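Local coordinates for inactive Zymogen C11 Protease (PDB 6MZO), which is a clostripain-like cysteine protease of family C11 in its inactive zymogen form, which presumably cleaves peptide bonds once activated, at residues A[277-282]-A[289-294]; A[118-123]-A[165-170]. One frame throughout, in Å; residues are numbered along the deposited sequence.

Interaction 1. Residues A[277-282]-A[289-294]; sequences DFDDYV and EQYNAF
Phe294 is the bump of this contact, and Phe278, Asp279 and Val282 make the hollow that receives it. The helices through 278-282 and 289-294 run antiparallel, at 165° with their axes 11.0 Å apart at closest approach, and a four-residue loop, 284-287, joins the two helices into a helical hairpin. CG of Phe294 is anti to its backbone N (chi1 168°), and the ring reaches across to the first helix. There its edge meets the face of Phe278 in a T-shaped pair with planes at 89°, Phe294 CE1 coming within 3.6 Å of Phe278 CE2. Val282 arrives tip to tip against the flat of the same ring, its CG1 in a CH-pi contact 3.8 Å from the Phe294 centroid. Val282 CG1 also lies at the edge of the Tyr291 ring, a looser contact at 4.2 Å from CD1. Beside this apolar filling, Tyr291 crosses Asp279 at about a right angle, and its OH gives a short 2.5 Å hydrogen bond to the syn lone pair of Asp279 OD1. A phenylalanine in place of Tyr291 would probably leave that carboxylate without its hydroxyl donor and free to turn. The polar pair Asp279-Tyr291 lies at the partly exposed border, where Lys295 also touches Asp279 and its positive charge would probably favour the carboxylate, while the aromatic and methyl surfaces fill the buried side of the hairpin.

Interaction 2. Residues A[118-123]-A[165-170]; sequences TGWLPS and MSCAEV
Gly119 and Met165 bring the two backbones to 6.2 Å between their CA atoms, where a type II' turn from Thr118 to Leu121 faces the irregular approach to the helix that starts at Ala168. Gly119 has phi 60° and psi -130°, a conformation that favours glycine, and the turn presents Trp120 to the second segment. Trp120 CG takes the crowded position between the backbone N and the carbonyl carbon, and partners from 165-170 line up along the indole. Val170 lays CG2 over the face of the five-membered ring in a CH-pi contact, 3.7 Å from Trp120 CG. On the same side of the ring plane Cys167 comes in obliquely, its SG 3.4 Å from Trp120 CE2. Met165, its chain bent at chi2 and chi3, brings its sulfur to the ring edge instead, a Met-aromatic contact with SD 3.7 Å from Trp120 CD1. At the far end of the indole, Glu169 CD lies 3.8 Å from Trp120 CH2, the carboxylate tilted 35° from the ring plane. That carboxylate is held elsewhere: OE2 accepts from Tyr334 N and is hydrogen-bonded to Tyr347 OH. Leu121 CD2 backs the opposite face of the indole, and Trp346 of helix 341-347 also touches it. Cys167 does a second job as N-cap, its SG accepting from Val170 N at 3.4 Å. No hydrogen bond joins the two segments themselves; apart from a weak one from Trp120 NE1 to Tyr164 O, sulfur, methyl and indole surfaces bring the loop after strand 109-115 against the one after strand 155-162. In clan CD peptidases these two loops typically carry the catalytic histidine and cysteine, so this mainly apolar contact probably lies beside the active site.

Interaction 2 comes first along the chain, and both of its segments precede the hairpin of interaction 1. Their centres are 20 Å apart. Interaction 2 lies near the middle of the molecule, where loops leave the parallel strands 109-115 and 155-162 of the nine-stranded sheet; interaction 1 lies farther out, about 22 Å from the chain centre. The two nevertheless meet directly, with Phe278 CE2 packed 3.8 Å from Ala168 CB. Strand 332-334 also bridges them: Ile333 touches Phe278 as well as Ala168 and Glu169, and strand 275-277 pairs with it just before the hairpin. Continuous packing thus connects the probable catalytic-loop region to the peripheral helices.

Interaction 1. Residues A[277-282]-A[289-294]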
loop_
_atom_site.group_PDB
_atom_site.type_symbol
_atom_site.label_atom_id
_atom_site.label_comp_id
_atom_site.label_asym_id
_atom_site.label_seq_id
_atom_site.Cartn_x
_atom_site.Cartn_y
_atom_site.Cartn_z
ATOM N N ASP A 277 -10.113 12.247 -2.863
ATOM C CA ASP A 277 -8.806 12.803 -3.136
ATOM C C ASP A 277 -8.409 13.788 -2.047
ATOM O O ASP A 277 -9.149 14.635 -1.695
ATOM C CB ASP A 277 -8.731 13.491 -4.496
ATOM C CG ASP A 277 -7.382 14.101 -4.759
ATOM O OD1 ASP A 277 -6.465 13.344 -4.954
ATOM O OD2 ASP A 277 -7.250 15.304 -4.715
ATOM N N PHE A 278 -7.195 13.647 -1.556
ATOM C CA PHE A 278 -6.680 14.453 -0.479
ATOM C C PHE A 278 -6.644 15.961 -0.753
ATOM O O PHE A 278 -7.130 16.733 -0.007
ATOM C CB PHE A 278 -5.318 13.894 -0.098
ATOM C CG PHE A 278 -4.731 14.426 1.165
ATOM C CD1 PHE A 278 -5.492 14.931 2.169
ATOM C CD2 PHE A 278 -3.394 14.367 1.344
ATOM C CE1 PHE A 278 -4.919 15.364 3.325
ATOM C CE2 PHE A 278 -2.808 14.801 2.493
ATOM C CZ PHE A 278 -3.575 15.301 3.490
ATOM N N ASP A 279 -6.058 16.332 -1.875
ATOM C CA ASP A 279 -5.945 17.721 -2.244
ATOM C C ASP A 279 -7.314 18.346 -2.424
ATOM O O ASP A 279 -7.553 19.392 -1.943
ATOM C CB ASP A 279 -5.069 17.866 -3.501
ATOM C CG ASP A 279 -4.885 19.302 -3.950
ATOM O OD1 ASP A 279 -5.828 19.902 -4.373
ATOM O OD2 ASP A 279 -3.772 19.774 -3.905
ATOM N N ASP A 280 -8.201 17.655 -3.106
ATOM C CA ASP A 280 -9.534 18.142 -3.324
ATOM C C ASP A 280 -10.222 18.446 -1.984
ATOM O O ASP A 280 -10.753 19.489 -1.807
ATOM C CB ASP A 280 -10.323 17.147 -4.154
ATOM C CG ASP A 280 -11.577 17.739 -4.776
ATOM O OD1 ASP A 280 -11.718 18.935 -4.779
ATOM O OD2 ASP A 280 -12.378 16.965 -5.246
ATOM N N TYR A 281 -10.163 17.512 -1.060
ATOM C CA TYR A 281 -10.759 17.713 0.247
ATOM C C TYR A 281 -10.157 18.917 0.950
ATOM O O TYR A 281 -10.845 19.777 1.402
ATOM C CB TYR A 281 -10.572 16.477 1.105
ATOM C CG TYR A 281 -11.144 16.566 2.491
ATOM C CD1 TYR A 281 -12.404 17.048 2.699
ATOM C CD2 TYR A 281 -10.424 16.146 3.570
ATOM C CE1 TYR A 281 -12.929 17.124 3.969
ATOM C CE2 TYR A 281 -10.936 16.207 4.837
ATOM C CZ TYR A 281 -12.193 16.697 5.020
ATOM O OH TYR A 281 -12.707 16.765 6.262
ATOM N N VAL A 282 -8.849 18.943 1.048
ATOM C CA VAL A 282 -8.176 20.058 1.710
ATOM C C VAL A 282 -8.521 21.396 1.064
ATOM O O VAL A 282 -8.742 22.408 1.779
ATOM C CB VAL A 282 -6.569 19.823 1.711
ATOM C CG1 VAL A 282 -5.854 21.129 2.009
ATOM C CG2 VAL A 282 -6.219 18.769 2.727
ATOM N N GLU A 289 -3.737 30.719 1.766
ATOM C CA GLU A 289 -2.385 30.576 2.309
ATOM C C GLU A 289 -2.083 29.139 2.760
ATOM O O GLU A 289 -1.058 28.543 2.401
ATOM C CB GLU A 289 -2.208 31.536 3.481
ATOM C CG GLU A 289 -0.795 31.628 4.007
ATOM C CD GLU A 289 -0.638 32.749 5.037
ATOM O OE1 GLU A 289 -0.165 32.465 6.159
ATOM O OE2 GLU A 289 -0.960 33.919 4.725
ATOM N N GLN A 290 -2.990 28.557 3.554
ATOM C CA GLN A 290 -2.849 27.156 3.953
ATOM C C GLN A 290 -2.804 26.188 2.770
ATOM O O GLN A 290 -2.056 25.203 2.784
ATOM C CB GLN A 290 -4.033 26.782 4.874
ATOM C CG GLN A 290 -3.978 27.512 6.194
ATOM C CD GLN A 290 -5.292 27.495 6.958
ATOM O OE1 GLN A 290 -6.348 27.084 6.441
ATOM N NE2 GLN A 290 -5.238 27.973 8.197
ATOM N N TYR A 291 -3.629 26.438 1.751
ATOM C CA TYR A 291 -3.655 25.573 0.577
ATOM C C TYR A 291 -2.332 25.652 -0.170
ATOM O O TYR A 291 -1.827 24.596 -0.605
ATOM C CB TYR A 291 -4.812 25.928 -0.348
ATOM C CG TYR A 291 -5.073 24.952 -1.491
ATOM C CD1 TYR A 291 -5.124 23.566 -1.291
ATOM C CD2 TYR A 291 -5.326 25.428 -2.757
ATOM C CE1 TYR A 291 -5.371 22.684 -2.359
ATOM C CE2 TYR A 291 -5.604 24.573 -3.821
ATOM C CZ TYR A 291 -5.637 23.209 -3.618
ATOM O OH TYR A 291 -5.918 22.413 -4.709
ATOM N N ASN A 292 -1.737 26.842 -0.288
ATOM C CA ASN A 292 -0.464 26.946 -1.007
ATOM C C ASN A 292 0.605 26.194 -0.216
ATOM O O ASN A 292 1.421 25.478 -0.806
ATOM C CB ASN A 292 -0.083 28.406 -1.233
ATOM C CG ASN A 292 -0.935 29.066 -2.332
ATOM O OD1 ASN A 292 -1.563 28.384 -3.161
ATOM N ND2 ASN A 292 -0.960 30.372 -2.339
ATOM N N ALA A 293 0.568 26.319 1.114
ATOM C CA ALA A 293 1.545 25.593 1.969
ATOM C C ALA A 293 1.371 24.076 1.835
ATOM O O ALA A 293 2.346 23.312 1.751
ATOM C CB ALA A 293 1.410 25.990 3.414
ATOM N N PHE A 294 0.109 23.648 1.855
ATOM C CA PHE A 294 -0.227 22.226 1.652
ATOM C C PHE A 294 0.316 21.720 0.323
ATOM O O PHE A 294 0.955 20.662 0.277
ATOM C CB PHE A 294 -1.756 22.052 1.733
ATOM C CG PHE A 294 -2.216 20.727 1.272
ATOM C CD1 PHE A 294 -2.154 19.631 2.105
ATOM C CD2 PHE A 294 -2.713 20.579 -0.047
ATOM C CE1 PHE A 294 -2.662 18.331 1.659
ATOM C CE2 PHE A 294 -3.197 19.337 -0.500
ATOM C CZ PHE A 294 -3.140 18.211 0.321
#

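Interaction 2. Residues A[118-123]-A[165-170]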
loop_
_atom_site.group_PDB
_atom_site.type_symbol
_atom_site.label_atom_id
_atom_site.label_comp_id
_atom_site.label_asym_id
_atom_site.label_seq_id
_atom_site.Cartn_x
_atom_site.Cartn_y
_atom_site.Cartn_z
ATOM N N THR A 118 -10.137 -4.857 1.532
ATOM C CA THR A 118 -10.542 -3.481 1.861
ATOM C C THR A 118 -9.379 -2.604 2.324
ATOM O O THR A 118 -9.581 -1.510 2.847
ATOM C CB THR A 118 -11.623 -3.453 2.967
ATOM O OG1 THR A 118 -11.072 -3.963 4.194
ATOM C CG2 THR A 118 -12.839 -4.279 2.537
ATOM N N GLY A 119 -8.162 -3.098 2.147
ATOM C CA GLY A 119 -6.994 -2.339 2.551
ATOM C C GLY A 119 -6.984 -2.036 4.042
ATOM O O GLY A 119 -7.175 -2.912 4.889
ATOM N N TRP A 120 -6.776 -0.774 4.379
ATOM C CA TRP A 120 -6.605 -0.407 5.756
ATOM C C TRP A 120 -7.901 -0.113 6.541
ATOM O O TRP A 120 -7.820 0.173 7.753
ATOM C CB TRP A 120 -5.727 0.803 5.845
ATOM C CG TRP A 120 -6.252 1.928 5.090
ATOM C CD1 TRP A 120 -6.217 2.107 3.734
ATOM C CD2 TRP A 120 -6.820 3.103 5.643
ATOM N NE1 TRP A 120 -6.761 3.317 3.411
ATOM C CE2 TRP A 120 -7.121 3.959 4.574
ATOM C CE3 TRP A 120 -7.108 3.526 6.959
ATOM C CZ2 TRP A 120 -7.684 5.211 4.764
ATOM C CZ3 TRP A 120 -7.675 4.774 7.140
ATOM C CH2 TRP A 120 -7.985 5.592 6.060
ATOM N N LEU A 121 -9.032 -0.099 5.843
ATOM C CA LEU A 121 -10.311 0.292 6.418
ATOM C C LEU A 121 -10.793 -0.817 7.330
ATOM O O LEU A 121 -10.418 -1.963 7.122
ATOM C CB LEU A 121 -11.299 0.573 5.309
ATOM C CG LEU A 121 -10.939 1.824 4.509
ATOM C CD1 LEU A 121 -11.792 1.811 3.238
ATOM C CD2 LEU A 121 -11.201 3.068 5.369
ATOM N N PRO A 122 -11.603 -0.473 8.354
ATOM C CA PRO A 122 -11.978 -1.453 9.388
ATOM C C PRO A 122 -12.683 -2.676 8.781
ATOM O O PRO A 122 -13.254 -2.546 7.700
ATOM C CB PRO A 122 -12.919 -0.647 10.304
ATOM C CG PRO A 122 -13.460 0.418 9.439
ATOM C CD PRO A 122 -12.358 0.786 8.504
ATOM N N SER A 123 -12.603 -3.841 9.443
ATOM C CA SER A 123 -13.310 -5.053 8.990
ATOM C C SER A 123 -14.808 -4.765 8.789
ATOM O O SER A 123 -15.407 -5.136 7.775
ATOM C CB SER A 123 -13.121 -6.201 9.996
ATOM N N MET A 165 -4.107 1.962 -0.301
ATOM C CA MET A 165 -3.116 2.173 0.739
ATOM C C MET A 165 -2.386 3.448 0.610
ATOM O O MET A 165 -1.733 3.895 1.544
ATOM C CB MET A 165 -2.084 0.980 0.797
ATOM C CG MET A 165 -2.759 -0.325 1.189
ATOM S SD MET A 165 -3.582 -0.354 2.806
ATOM C CE MET A 165 -2.110 -0.530 3.880
ATOM N N SER A 166 -2.398 4.063 -0.581
ATOM C CA SER A 166 -1.796 5.407 -0.701
ATOM C C SER A 166 -2.771 6.423 -0.184
ATOM O O SER A 166 -3.545 7.029 -0.971
ATOM C CB SER A 166 -1.475 5.764 -2.181
ATOM O OG SER A 166 -0.335 5.006 -2.585
ATOM N N CYS A 167 -2.753 6.650 1.106
ATOM C CA CYS A 167 -3.518 7.706 1.739
ATOM C C CYS A 167 -2.677 8.296 2.826
ATOM O O CYS A 167 -1.704 7.685 3.244
ATOM C CB CYS A 167 -4.806 7.192 2.335
ATOM S SG CYS A 167 -4.521 5.895 3.605
ATOM N N ALA A 168 -2.998 9.498 3.217
ATOM C CA ALA A 168 -2.183 10.186 4.189
ATOM C C ALA A 168 -2.070 9.374 5.428
ATOM O O ALA A 168 -1.008 9.350 6.090
ATOM C CB ALA A 168 -2.743 11.536 4.515
ATOM N N GLU A 169 -3.186 8.774 5.836
ATOM C CA GLU A 169 -3.193 8.096 7.106
ATOM C C GLU A 169 -2.214 6.933 7.181
ATOM O O GLU A 169 -1.561 6.726 8.233
ATOM C CB GLU A 169 -4.584 7.557 7.417
ATOM C CG GLU A 169 -5.713 8.634 7.557
ATOM C CD GLU A 169 -6.357 9.013 6.201
ATOM O OE1 GLU A 169 -5.811 8.705 5.144
ATOM O OE2 GLU A 169 -7.414 9.652 6.287
ATOM N N VAL A 170 -2.159 6.186 6.096
ATOM C CA VAL A 170 -1.178 5.073 5.995
ATOM C C VAL A 170 0.231 5.579 5.826
ATOM O O VAL A 170 1.218 5.083 6.474
ATOM C CB VAL A 170 -1.583 4.106 4.809
ATOM C CG1 VAL A 170 -0.407 3.163 4.418
ATOM C CG2 VAL A 170 -2.879 3.392 5.147
#